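Local structure of nidogen-1 (Mus musculus, 1GL4) at residues E133-L143 / I224-F233; T248-F257 / Y269-R279. The protein binds laminin tightly, and also collagen IV and perlecan, in basement membranes, this fragment holding an EGF-like domain and the G2 beta-barrel. All coordinates share one frame; numbering follows the deposited sequence.

Contact 1 of 2, residues E133-L143 / I224-F233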
loop_
_atom_site.group_PDB
_atom_site.type_symbol
_atom_site.label_atom_id
_atom_site.label_comp_id
_atom_site.label_asym_id
_atom_site.label_seq_id
_atom_site.Cartn_x
_atom_site.Cartn_y
_atom_site.Cartn_z
ATOM N N GLU A 133 -7.343 9.739 -8.727
ATOM C CA GLU A 133 -7.345 9.923 -10.174
ATOM C C GLU A 133 -6.017 10.590 -10.516
ATOM O O GLU A 133 -5.883 11.803 -10.386
ATOM C CB GLU A 133 -8.506 10.836 -10.601
ATOM C CG GLU A 133 -9.899 10.313 -10.250
ATOM C CD GLU A 133 -10.995 11.352 -10.483
ATOM O OE1 GLU A 133 -10.900 12.473 -9.939
ATOM O OE2 GLU A 133 -11.958 11.046 -11.203
ATOM N N PHE A 134 -5.027 9.803 -10.930
ATOM C CA PHE A 134 -3.719 10.362 -11.262
ATOM C C PHE A 134 -2.841 9.376 -12.018
ATOM O O PHE A 134 -3.163 8.191 -12.122
ATOM C CB PHE A 134 -2.994 10.829 -9.982
ATOM C CG PHE A 134 -2.608 9.706 -9.030
ATOM C CD1 PHE A 134 -1.324 9.158 -9.054
ATOM C CD2 PHE A 134 -3.522 9.222 -8.094
ATOM C CE1 PHE A 134 -0.956 8.151 -8.160
ATOM C CE2 PHE A 134 -3.163 8.212 -7.191
ATOM C CZ PHE A 134 -1.876 7.674 -7.223
ATOM N N THR A 135 -1.741 9.886 -12.563
ATOM C CA THR A 135 -0.780 9.064 -13.294
ATOM C C THR A 135 0.545 9.132 -12.542
ATOM O O THR A 135 0.954 10.205 -12.094
ATOM C CB THR A 135 -0.535 9.597 -14.721
ATOM O OG1 THR A 135 -1.763 9.594 -15.457
ATOM C CG2 THR A 135 0.490 8.724 -15.444
ATOM N N ARG A 136 1.206 7.987 -12.407
ATOM C CA ARG A 136 2.488 7.901 -11.721
ATOM C C ARG A 136 3.546 7.356 -12.672
ATOM O O ARG A 136 3.409 6.239 -13.177
ATOM C CB ARG A 136 2.395 6.968 -10.507
ATOM C CG ARG A 136 3.709 6.816 -9.724
ATOM C CD ARG A 136 3.808 5.469 -8.991
ATOM N NE ARG A 136 4.877 5.456 -7.988
ATOM C CZ ARG A 136 5.227 4.388 -7.274
ATOM N NH1 ARG A 136 4.602 3.228 -7.453
ATOM N NH2 ARG A 136 6.186 4.484 -6.355
ATOM N N GLN A 137 4.581 8.151 -12.935
ATOM C CA GLN A 137 5.685 7.717 -13.788
ATOM C C GLN A 137 6.864 7.556 -12.839
ATOM O O GLN A 137 7.253 8.520 -12.186
ATOM C CB GLN A 137 6.054 8.785 -14.826
ATOM C CG GLN A 137 4.950 9.202 -15.784
ATOM C CD GLN A 137 5.383 10.368 -16.667
ATOM O OE1 GLN A 137 6.240 10.215 -17.545
ATOM N NE2 GLN A 137 4.801 11.547 -16.429
ATOM N N ALA A 138 7.428 6.353 -12.748
ATOM C CA ALA A 138 8.563 6.138 -11.856
ATOM C C ALA A 138 9.714 5.378 -12.513
ATOM O O ALA A 138 9.519 4.605 -13.455
ATOM C CB ALA A 138 8.108 5.399 -10.600
ATOM N N GLU A 139 10.922 5.614 -12.008
ATOM C CA GLU A 139 12.111 4.941 -12.510
ATOM C C GLU A 139 12.987 4.575 -11.324
ATOM O O GLU A 139 13.033 5.307 -10.332
ATOM C CB GLU A 139 12.913 5.848 -13.445
ATOM C CG GLU A 139 12.245 6.160 -14.767
ATOM C CD GLU A 139 13.166 6.920 -15.702
ATOM O OE1 GLU A 139 12.724 7.281 -16.812
ATOM O OE2 GLU A 139 14.336 7.153 -15.329
ATOM N N VAL A 140 13.670 3.441 -11.419
ATOM C CA VAL A 140 14.566 3.021 -10.354
ATOM C C VAL A 140 15.888 2.541 -10.941
ATOM O O VAL A 140 15.918 1.716 -11.859
ATOM C CB VAL A 140 13.940 1.902 -9.478
ATOM C CG1 VAL A 140 13.643 0.673 -10.315
ATOM C CG2 VAL A 140 14.877 1.553 -8.337
ATOM N N THR A 141 16.981 3.089 -10.425
ATOM C CA THR A 141 18.314 2.712 -10.866
ATOM C C THR A 141 18.984 1.990 -9.707
ATOM O O THR A 141 18.976 2.492 -8.581
ATOM C CB THR A 141 19.179 3.947 -11.213
ATOM O OG1 THR A 141 18.565 4.695 -12.269
ATOM C CG2 THR A 141 20.565 3.506 -11.672
ATOM N N PHE A 142 19.527 0.804 -9.973
ATOM C CA PHE A 142 20.234 0.041 -8.945
ATOM C C PHE A 142 21.705 0.391 -9.162
ATOM O O PHE A 142 22.302 0.011 -10.174
ATOM C CB PHE A 142 20.013 -1.467 -9.124
ATOM C CG PHE A 142 18.585 -1.907 -8.919
ATOM C CD1 PHE A 142 17.611 -1.641 -9.880
ATOM C CD2 PHE A 142 18.215 -2.596 -7.764
ATOM C CE1 PHE A 142 16.285 -2.056 -9.695
ATOM C CE2 PHE A 142 16.889 -3.014 -7.571
ATOM C CZ PHE A 142 15.924 -2.740 -8.545
ATOM N N LEU A 143 22.282 1.128 -8.221
ATOM C CA LEU A 143 23.668 1.567 -8.342
ATOM C C LEU A 143 24.668 0.430 -8.537
ATOM O O LEU A 143 24.721 -0.510 -7.748
ATOM C CB LEU A 143 24.057 2.410 -7.121
ATOM C CG LEU A 143 23.093 3.544 -6.742
ATOM C CD1 LEU A 143 23.788 4.475 -5.752
ATOM C CD2 LEU A 143 22.663 4.319 -7.981
ATOM N N ILE A 224 22.259 -0.522 -2.953
ATOM C CA ILE A 224 21.612 0.788 -2.998
ATOM C C ILE A 224 20.869 1.049 -4.301
ATOM O O ILE A 224 21.313 0.630 -5.366
ATOM C CB ILE A 224 22.667 1.912 -2.861
ATOM C CG1 ILE A 224 23.542 1.667 -1.634
ATOM C CG2 ILE A 224 21.979 3.279 -2.778
ATOM C CD1 ILE A 224 24.831 2.480 -1.631
ATOM N N TYR A 225 19.732 1.734 -4.212
ATOM C CA TYR A 225 18.994 2.109 -5.415
ATOM C C TYR A 225 18.375 3.487 -5.264
ATOM O O TYR A 225 18.166 3.969 -4.149
ATOM C CB TYR A 225 17.940 1.058 -5.831
ATOM C CG TYR A 225 16.891 0.594 -4.823
ATOM C CD1 TYR A 225 16.010 -0.428 -5.167
ATOM C CD2 TYR A 225 16.785 1.143 -3.545
ATOM C CE1 TYR A 225 15.054 -0.899 -4.279
ATOM C CE2 TYR A 225 15.819 0.673 -2.640
ATOM C CZ TYR A 225 14.959 -0.353 -3.023
ATOM O OH TYR A 225 14.013 -0.855 -2.155
ATOM N N GLN A 226 18.129 4.139 -6.395
ATOM C CA GLN A 226 17.548 5.473 -6.392
ATOM C C GLN A 226 16.177 5.473 -7.045
ATOM O O GLN A 226 16.028 5.049 -8.194
ATOM C CB GLN A 226 18.447 6.461 -7.146
ATOM C CG GLN A 226 17.915 7.896 -7.119
ATOM C CD GLN A 226 18.713 8.844 -8.000
ATOM O OE1 GLN A 226 18.676 8.753 -9.228
ATOM N NE2 GLN A 226 19.442 9.761 -7.372
ATOM N N TRP A 227 15.184 5.951 -6.304
ATOM C CA TRP A 227 13.819 6.040 -6.807
ATOM C C TRP A 227 13.505 7.467 -7.261
ATOM O O TRP A 227 13.791 8.430 -6.551
ATOM C CB TRP A 227 12.821 5.610 -5.728
ATOM C CG TRP A 227 12.747 4.135 -5.592
ATOM C CD1 TRP A 227 13.539 3.338 -4.814
ATOM C CD2 TRP A 227 11.902 3.256 -6.339
ATOM N NE1 TRP A 227 13.243 2.014 -5.038
ATOM C CE2 TRP A 227 12.242 1.935 -5.971
ATOM C CE3 TRP A 227 10.893 3.455 -7.291
ATOM C CZ2 TRP A 227 11.607 0.815 -6.523
ATOM C CZ3 TRP A 227 10.262 2.340 -7.842
ATOM C CH2 TRP A 227 10.623 1.040 -7.456
ATOM N N ARG A 228 12.926 7.589 -8.449
ATOM C CA ARG A 228 12.570 8.891 -9.011
ATOM C C ARG A 228 11.131 8.794 -9.524
ATOM O O ARG A 228 10.812 7.877 -10.272
ATOM C CB ARG A 228 13.515 9.230 -10.172
ATOM C CG ARG A 228 15.003 9.208 -9.809
ATOM C CD ARG A 228 15.891 9.588 -11.006
ATOM N NE ARG A 228 15.833 8.603 -12.086
ATOM C CZ ARG A 228 16.460 7.428 -12.070
ATOM N NH1 ARG A 228 17.207 7.075 -11.028
ATOM N NH2 ARG A 228 16.335 6.598 -13.095
ATOM N N GLN A 229 10.260 9.722 -9.130
ATOM C CA GLN A 229 8.876 9.647 -9.593
ATOM C C GLN A 229 8.166 10.984 -9.830
ATOM O O GLN A 229 8.456 11.999 -9.188
ATOM C CB GLN A 229 8.054 8.773 -8.627
ATOM C CG GLN A 229 7.887 9.339 -7.219
ATOM C CD GLN A 229 7.401 8.298 -6.205
ATOM O OE1 GLN A 229 6.480 7.521 -6.475
ATOM N NE2 GLN A 229 8.017 8.292 -5.024
ATOM N N THR A 230 7.234 10.969 -10.778
ATOM C CA THR A 230 6.455 12.151 -11.122
ATOM C C THR A 230 4.982 11.757 -11.087
ATOM O O THR A 230 4.552 10.836 -11.782
ATOM C CB THR A 230 6.831 12.668 -12.515
ATOM O OG1 THR A 230 8.198 13.102 -12.496
ATOM C CG2 THR A 230 5.935 13.840 -12.920
ATOM N N ILE A 231 4.226 12.461 -10.259
ATOM C CA ILE A 231 2.807 12.200 -10.069
ATOM C C ILE A 231 1.979 13.365 -10.627
ATOM O O ILE A 231 2.092 14.491 -10.152
ATOM C CB ILE A 231 2.529 11.996 -8.559
ATOM C CG1 ILE A 231 3.272 10.737 -8.085
ATOM C CG2 ILE A 231 1.026 11.886 -8.289
ATOM C CD1 ILE A 231 3.296 10.541 -6.580
ATOM N N THR A 232 1.153 13.082 -11.635
ATOM C CA THR A 232 0.326 14.111 -12.274
ATOM C C THR A 232 -1.173 13.894 -12.067
ATOM O O THR A 232 -1.657 12.766 -12.052
ATOM C CB THR A 232 0.615 14.189 -13.786
ATOM O OG1 THR A 232 0.469 12.889 -14.372
ATOM C CG2 THR A 232 2.035 14.691 -14.025
ATOM N N PHE A 233 -1.907 14.991 -11.927
ATOM C CA PHE A 233 -3.343 14.920 -11.675
ATOM C C PHE A 233 -4.026 16.253 -11.989
ATOM O O PHE A 233 -3.362 17.228 -12.346
ATOM C CB PHE A 233 -3.568 14.553 -10.204
ATOM C CG PHE A 233 -2.806 15.426 -9.240
ATOM C CD1 PHE A 233 -3.395 16.562 -8.688
ATOM C CD2 PHE A 233 -1.490 15.122 -8.899
ATOM C CE1 PHE A 233 -2.683 17.384 -7.811
ATOM C CE2 PHE A 233 -0.765 15.939 -8.021
ATOM C CZ PHE A 233 -1.359 17.070 -7.477
HETATM O O HOH W 1 3.051 11.382 -14.211
HETATM O O HOH W 2 24.445 -0.860 -4.662
#
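Thr135 to Phe142 runs antiparallel to Tyr225 to Thr232, and the backbone holds the two strands at every second pair. Thr135 with Thr232, Gln137 with Thr230, Glu139 with Arg228 and Thr141 with Gln226 each exchange two N-H to O bonds. At the end of the pairing Leu143 N still reaches Ile224 O, and one water joins Leu143 O to Ile224 N. Another links Gln137 NE2, Thr230 O and Thr232 OG1.

A second group is polar and lies on the Glu139 face. Arg228 is bent at its third torsion (-66°), which carries its guanidinium back across the neighbouring strand. NH1 and NH2 both close end-on upon Thr141 OG1, while Arg228 NH2 makes a salt bridge of 3.0 Å to the anti lone pair of Glu139 OE2, the carboxylate plane nearly perpendicular (87°). On the other face, buried Arg136 presents NE and NH2 side-on to Gln229 OE1, with NE to OE1 at 3.0 Å. Arg136 NH1 donates to Pro107 O, and Gln229 NE2 bonds to Ser201 OG, so both polar ends are fixed from outside the pair.

Apolar contacts make up much of the remainder of that face. Val140 CB stands 3.7 Å above the centroid of the six-membered ring of Trp227, only 4° off its normal, a CH-pi contact. Phe142 CE2 touches Tyr225 CD1 at 3.6 Å, their rings oblique.

Within the G2 barrel, strand 149-156 bonds along the other edge of 133-142, as 198-210 does for 224-232. Helix 107-115 packs against Phe134, Arg136 and Ile231 on the inward face.

Contact 2 of 2, residues T248-F257 / Y269-R279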
loop_
_atom_site.group_PDB
_atom_site.type_symbol
_atom_site.label_atom_id
_atom_site.label_comp_id
_atom_site.label_asym_id
_atom_site.label_seq_id
_atom_site.Cartn_x
_atom_site.Cartn_y
_atom_site.Cartn_z
ATOM N N THR A 248 6.153 21.461 0.058
ATOM C CA THR A 248 6.880 20.240 0.396
ATOM C C THR A 248 6.225 19.520 1.576
ATOM O O THR A 248 5.909 20.143 2.591
ATOM C CB THR A 248 8.343 20.537 0.785
ATOM O OG1 THR A 248 8.986 21.258 -0.272
ATOM C CG2 THR A 248 9.102 19.233 1.032
ATOM N N GLN A 249 6.014 18.213 1.436
ATOM C CA GLN A 249 5.433 17.401 2.507
ATOM C C GLN A 249 6.347 16.198 2.743
ATOM O O GLN A 249 6.976 15.696 1.815
ATOM C CB GLN A 249 4.020 16.929 2.132
ATOM C CG GLN A 249 3.021 18.075 1.908
ATOM C CD GLN A 249 1.616 17.590 1.596
ATOM O OE1 GLN A 249 0.724 18.386 1.291
ATOM N NE2 GLN A 249 1.409 16.284 1.672
ATOM N N GLN A 250 6.423 15.736 3.985
ATOM C CA GLN A 250 7.287 14.603 4.299
ATOM C C GLN A 250 6.528 13.324 4.614
ATOM O O GLN A 250 5.640 13.311 5.468
ATOM C CB GLN A 250 8.205 14.955 5.473
ATOM C CG GLN A 250 9.048 13.792 5.977
ATOM C CD GLN A 250 9.927 14.179 7.154
ATOM O OE1 GLN A 250 10.040 13.435 8.126
ATOM N NE2 GLN A 250 10.554 15.343 7.065
ATOM N N LEU A 251 6.881 12.251 3.911
ATOM C CA LEU A 251 6.254 10.954 4.136
ATOM C C LEU A 251 7.194 10.129 5.014
ATOM O O LEU A 251 8.362 9.924 4.664
ATOM C CB LEU A 251 6.021 10.216 2.810
ATOM C CG LEU A 251 5.266 8.880 2.898
ATOM C CD1 LEU A 251 3.781 9.157 3.101
ATOM C CD2 LEU A 251 5.465 8.058 1.612
ATOM N N SER A 252 6.688 9.676 6.157
ATOM C CA SER A 252 7.470 8.854 7.080
ATOM C C SER A 252 6.994 7.406 6.932
ATOM O O SER A 252 5.806 7.110 7.114
ATOM C CB SER A 252 7.278 9.348 8.519
ATOM O OG SER A 252 7.771 10.676 8.658
ATOM N N VAL A 253 7.924 6.516 6.595
ATOM C CA VAL A 253 7.609 5.107 6.371
ATOM C C VAL A 253 8.306 4.172 7.351
ATOM O O VAL A 253 9.481 4.361 7.666
ATOM C CB VAL A 253 8.022 4.683 4.943
ATOM C CG1 VAL A 253 7.608 3.240 4.681
ATOM C CG2 VAL A 253 7.394 5.623 3.917
ATOM N N ASP A 254 7.582 3.158 7.817
ATOM C CA ASP A 254 8.148 2.183 8.745
ATOM C C ASP A 254 7.408 0.846 8.692
ATOM O O ASP A 254 6.423 0.702 7.977
ATOM C CB ASP A 254 8.121 2.728 10.177
ATOM C CG ASP A 254 6.780 2.522 10.855
ATOM O OD1 ASP A 254 5.762 3.052 10.366
ATOM O OD2 ASP A 254 6.748 1.817 11.882
ATOM N N SER A 255 7.908 -0.130 9.447
ATOM C CA SER A 255 7.309 -1.461 9.511
ATOM C C SER A 255 7.148 -2.073 8.123
ATOM O O SER A 255 6.095 -2.636 7.793
ATOM C CB SER A 255 5.947 -1.389 10.205
ATOM O OG SER A 255 6.051 -0.724 11.455
ATOM N N VAL A 256 8.196 -1.961 7.312
ATOM C CA VAL A 256 8.177 -2.489 5.953
ATOM C C VAL A 256 8.455 -3.990 5.915
ATOM O O VAL A 256 9.395 -4.469 6.551
ATOM C CB VAL A 256 9.221 -1.779 5.066
ATOM C CG1 VAL A 256 9.143 -2.304 3.638
ATOM C CG2 VAL A 256 8.993 -0.280 5.091
ATOM N N PHE A 257 7.626 -4.720 5.169
ATOM C CA PHE A 257 7.771 -6.170 5.012
ATOM C C PHE A 257 7.579 -6.536 3.546
ATOM O O PHE A 257 6.660 -6.035 2.896
ATOM C CB PHE A 257 6.711 -6.944 5.805
ATOM C CG PHE A 257 6.894 -6.908 7.291
ATOM C CD1 PHE A 257 6.463 -5.818 8.037
ATOM C CD2 PHE A 257 7.464 -7.992 7.954
ATOM C CE1 PHE A 257 6.590 -5.805 9.426
ATOM C CE2 PHE A 257 7.598 -7.991 9.345
ATOM C CZ PHE A 257 7.159 -6.895 10.082
ATOM N N TYR A 269 3.681 -7.024 -0.262
ATOM C CA TYR A 269 4.336 -5.811 0.233
ATOM C C TYR A 269 3.455 -5.179 1.316
ATOM O O TYR A 269 2.242 -5.067 1.137
ATOM C CB TYR A 269 4.498 -4.775 -0.891
ATOM C CG TYR A 269 5.344 -5.185 -2.076
ATOM C CD1 TYR A 269 4.882 -4.977 -3.376
ATOM C CD2 TYR A 269 6.635 -5.693 -1.910
ATOM C CE1 TYR A 269 5.679 -5.252 -4.485
ATOM C CE2 TYR A 269 7.447 -5.972 -3.020
ATOM C CZ TYR A 269 6.962 -5.744 -4.299
ATOM O OH TYR A 269 7.750 -5.977 -5.403
ATOM N N ALA A 270 4.053 -4.765 2.431
ATOM C CA ALA A 270 3.287 -4.119 3.494
ATOM C C ALA A 270 4.109 -3.006 4.133
ATOM O O ALA A 270 5.307 -3.167 4.363
ATOM C CB ALA A 270 2.876 -5.141 4.554
ATOM N N LEU A 271 3.471 -1.867 4.389
ATOM C CA LEU A 271 4.147 -0.743 5.025
ATOM C C LEU A 271 3.214 0.259 5.715
ATOM O O LEU A 271 2.033 0.389 5.362
ATOM C CB LEU A 271 5.063 -0.014 4.026
ATOM C CG LEU A 271 4.741 0.228 2.550
ATOM C CD1 LEU A 271 5.883 1.042 1.924
ATOM C CD2 LEU A 271 4.598 -1.080 1.806
ATOM N N SER A 272 3.759 0.954 6.709
ATOM C CA SER A 272 3.011 1.948 7.478
ATOM C C SER A 272 3.433 3.357 7.070
ATOM O O SER A 272 4.623 3.626 6.895
ATOM C CB SER A 272 3.241 1.713 8.968
ATOM O OG SER A 272 2.710 0.450 9.341
ATOM N N ASN A 273 2.458 4.256 6.947
ATOM C CA ASN A 273 2.721 5.617 6.478
ATOM C C ASN A 273 2.044 6.763 7.232
ATOM O O ASN A 273 0.887 6.650 7.644
ATOM C CB ASN A 273 2.287 5.720 5.010
ATOM C CG ASN A 273 2.906 4.652 4.143
ATOM O OD1 ASN A 273 3.866 4.908 3.424
ATOM N ND2 ASN A 273 2.362 3.435 4.216
ATOM N N SER A 274 2.782 7.866 7.376
ATOM C CA SER A 274 2.304 9.103 8.005
ATOM C C SER A 274 2.768 10.260 7.119
ATOM O O SER A 274 3.894 10.241 6.619
ATOM C CB SER A 274 2.892 9.286 9.407
ATOM O OG SER A 274 2.224 8.467 10.353
ATOM N N ILE A 275 1.915 11.258 6.917
ATOM C CA ILE A 275 2.284 12.404 6.085
ATOM C C ILE A 275 2.183 13.697 6.906
ATOM O O ILE A 275 1.189 13.929 7.601
ATOM C CB ILE A 275 1.376 12.494 4.816
ATOM C CG1 ILE A 275 1.939 13.518 3.832
ATOM C CG2 ILE A 275 -0.041 12.877 5.194
ATOM C CD1 ILE A 275 3.170 13.056 3.096
ATOM N N GLY A 276 3.222 14.524 6.839
ATOM C CA GLY A 276 3.226 15.765 7.594
ATOM C C GLY A 276 4.343 16.726 7.226
ATOM O O GLY A 276 4.929 16.621 6.148
ATOM N N PRO A 277 4.668 17.680 8.113
ATOM C CA PRO A 277 5.723 18.669 7.872
ATOM C C PRO A 277 7.146 18.098 7.865
ATOM O O PRO A 277 7.407 17.044 8.442
ATOM C CB PRO A 277 5.508 19.670 9.003
ATOM C CG PRO A 277 5.063 18.787 10.127
ATOM C CD PRO A 277 4.057 17.882 9.441
ATOM N N VAL A 278 8.058 18.806 7.204
ATOM C CA VAL A 278 9.455 18.394 7.136
ATOM C C VAL A 278 10.093 18.587 8.511
ATOM O O VAL A 278 10.085 19.690 9.054
ATOM C CB VAL A 278 10.241 19.242 6.107
ATOM C CG1 VAL A 278 11.702 18.815 6.081
ATOM C CG2 VAL A 278 9.619 19.096 4.727
ATOM N N ARG A 279 10.637 17.512 9.072
ATOM C CA ARG A 279 11.285 17.572 10.381
ATOM C C ARG A 279 12.747 17.162 10.258
ATOM O O ARG A 279 13.625 18.033 10.445
ATOM C CB ARG A 279 10.581 16.639 11.370
ATOM C CG ARG A 279 9.105 16.946 11.595
ATOM C CD ARG A 279 8.483 15.964 12.586
ATOM N NE ARG A 279 7.038 16.148 12.736
ATOM C CZ ARG A 279 6.462 17.223 13.267
ATOM N NH1 ARG A 279 7.203 18.233 13.707
ATOM N NH2 ARG A 279 5.139 17.290 13.361
ATOM O OXT ARG A 279 12.997 15.973 9.968
#
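Asp254 and Ser272 meet where the hairpin changes step. Asp254 OD1 lies 3.2 Å from Ser272 CB, because CG sits between the backbone N and the carbonyl carbon (chi1 83°) and turns the carboxylate toward the facing strand. Asp254 OD2 accepts from Ser255 OG at 2.7 Å, approached from above the carboxylate plane. With an alanine in place of Asp254, the Ser255 hydroxyl would probably lose this acceptor and be set free to turn beside the Ser272 side chain.

Ser255 is the extra residue of a beta bulge, with positive phi (54°): the backbone pairs Asp254 with Ser272, then resumes one residue out of step at Phe257 with Ala270. Such a bulged antiparallel hairpin, 248-261 with 266-276, belongs here to the wall of the nidogen G2 barrel, which is related to green fluorescent protein.

On the opposite face the contacts are mostly apolar: Leu251 CD1 meets Ile275 CD1 at 3.9 Å, and Val253 CG1 lies 3.9 Å from Leu271 CD1; Val253 CG2 also lies against the amide oxygen of Asn273.

Further out, Arg86 NH1 donates to both Ser255 O and Ser272 OG, holding the bulge from the adjoining strand 86-92. Strand 182-195 borders the other edge through Tyr188, Glu190 and Tyr192. Beyond the bulge the Phe257 ring stacks on an aromatic side chain of another protein's chain. The side chain of Tyr269 is about 6 Å from that of Arg268, a residue involved in perlecan binding.

Overall arrangement
From the N-terminal EGF-like region the chain enters the barrel, and strand 133-142 opens contact 1. Eighty residues follow, including the zinc ligands Asp159, His161 and His163 and strands 149-156 through 198-210, before 224-233 returns to close that long loop. Contact 2 begins only afterwards: 248-257 is answered across a short turn by 269-279, which ends the modelled chain. The two contacts therefore follow in series, neither nested nor crossed. The centres of contact 1 and contact 2 are 16 Å apart, and the contacts do not touch; strands 198-210 and 182-195 pair in sequence between strands 221-232 and 248-261, tying a long-range closure and a local hairpin into one barrel wall.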